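Local coordinates for Per a 4 allergen (Periplaneta americana, PDB 3EBW), which is a major cockroach allergen of the lipocalin family, bound by IgE, and probably carries small hydrophobic ligands in its beta-barrel, at the interface of chains A and B. Numbering follows the deposited sequence. Chains: chain A/B, Per a 4 allergen.

The interface of chains A and B. Residues chain A 30-31, 118; chain B 14, 16, 46, 50, 52, 76.
A small, mixed polar and apolar patch between two copies of one protein, this interface illustrates how one long side chain can carry much of the bonding between two lipocalins; it helps join the chains of the deposited assembly, not as an exact two-fold, and the coordinates alone do not show whether the pairing exists in solution. A:Arg118 reaches across to B:Thr16, B:Leu46, B:Gly50 and B:Ile52. Its chain bends at chi2 (-67°), and CG of A:Arg118 rests 3.4 Å from the methyl CD2 of B:Leu46, the side chains crossing at about a right angle. The guanidinium takes B:Gly50 side-on: A:Arg118 NE and NH2 both donate to the carbonyl O of B:Gly50, at 3.2 and 3.1 Å. Both donors lie in the carbonyl plane, NE on a lone pair, while the oxygen is tilted 17° from the guanidinium plane. A:Arg118 NH1 donates to the hydroxyl OG1 of B:Thr16 at 3.3 Å. OG1 of B:Thr16 in turn donates to OD1 of B:Asp14 (3.0 Å), on the syn side but 28° out of the carboxylate plane, a relay that should steady it as an acceptor. CB of A:Ser31 lies 3.4 Å from OD1 of B:Asp14. The backbone N of A:Asn30 lies over one face of the B:Trp76 indole, toward its rim, with CA 3.6 Å from CZ2. A:Arg118 sits in the turn between strands 115-116 and 119-125; B:Gly50 lies in the loop joining barrel strands 40-46 and 52-59, whose ends carry B:Leu46 and B:Ile52.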
# COMPACT_ATOMS: atom_id res chain seq x y z
N ASN A 30 -3.06 2.02 2.17
CA ASN A 30 -3.27 3.47 2.13
C ASN A 30 -2.78 4.08 3.44
O ASN A 30 -2.70 3.39 4.45
CB ASN A 30 -4.76 3.81 1.98
CG ASN A 30 -5.57 3.42 3.21
OD1 ASN A 30 -6.06 2.30 3.33
ND2 ASN A 30 -5.70 4.35 4.14
N SER A 31 -2.47 5.38 3.42
CA SER A 31 -1.97 6.07 4.60
C SER A 31 -2.92 5.99 5.78
O SER A 31 -2.77 5.12 6.63
CB SER A 31 -1.68 7.53 4.25
OG SER A 31 -2.80 8.13 3.63
N ARG A 118 -8.10 8.34 -6.05
CA ARG A 118 -7.66 7.08 -5.47
C ARG A 118 -8.80 6.22 -4.90
O ARG A 118 -9.45 6.60 -3.90
CB ARG A 118 -6.63 7.38 -4.37
CG ARG A 118 -5.53 6.33 -4.17
CD ARG A 118 -6.07 5.01 -3.66
NE ARG A 118 -5.04 3.98 -3.52
CZ ARG A 118 -3.98 4.11 -2.74
NH1 ARG A 118 -3.79 5.21 -2.04
NH2 ARG A 118 -3.11 3.11 -2.65
N ASP B 14 4.00 6.84 3.32
CA ASP B 14 2.79 6.88 2.51
C ASP B 14 3.18 6.67 1.02
O ASP B 14 3.43 7.62 0.27
CB ASP B 14 2.10 8.24 2.73
CG ASP B 14 0.81 8.39 1.95
OD1 ASP B 14 0.30 7.38 1.46
OD2 ASP B 14 0.29 9.52 1.83
N THR B 16 1.78 6.48 -1.39
CA THR B 16 0.99 7.22 -2.34
C THR B 16 1.74 8.51 -2.64
O THR B 16 1.68 9.02 -3.75
CB THR B 16 -0.39 7.53 -1.76
OG1 THR B 16 -0.89 6.35 -1.12
CG2 THR B 16 -1.35 7.92 -2.88
N LEU B 46 0.04 5.24 -9.61
CA LEU B 46 -1.17 4.84 -8.89
C LEU B 46 -2.34 4.60 -9.86
O LEU B 46 -2.85 5.54 -10.46
CB LEU B 46 -1.55 5.93 -7.89
CG LEU B 46 -2.99 5.88 -7.38
CD1 LEU B 46 -3.30 4.60 -6.59
CD2 LEU B 46 -3.20 7.11 -6.52
N GLY B 50 -6.86 1.59 -7.25
CA GLY B 50 -6.08 1.76 -6.04
C GLY B 50 -4.69 1.17 -6.02
O GLY B 50 -3.90 1.55 -5.17
N ILE B 52 -0.86 0.46 -6.49
CA ILE B 52 0.31 1.26 -6.80
C ILE B 52 1.20 0.36 -7.64
O ILE B 52 1.58 -0.75 -7.26
CB ILE B 52 1.08 1.71 -5.57
CG1 ILE B 52 0.22 2.69 -4.77
CG2 ILE B 52 2.38 2.39 -6.01
CD1 ILE B 52 1.00 3.39 -3.70
N TRP B 76 2.22 -2.01 2.78
CA TRP B 76 3.26 -1.16 3.32
C TRP B 76 2.95 -0.72 4.74
O TRP B 76 1.86 -0.26 5.05
CB TRP B 76 3.50 0.05 2.40
CG TRP B 76 2.61 1.24 2.52
CD1 TRP B 76 2.66 2.21 3.49
CD2 TRP B 76 1.66 1.70 1.55
NE1 TRP B 76 1.80 3.25 3.16
CE2 TRP B 76 1.19 2.96 1.98
CE3 TRP B 76 1.18 1.17 0.35
CZ2 TRP B 76 0.26 3.69 1.24
CZ3 TRP B 76 0.26 1.90 -0.38
CH2 TRP B 76 -0.19 3.14 0.07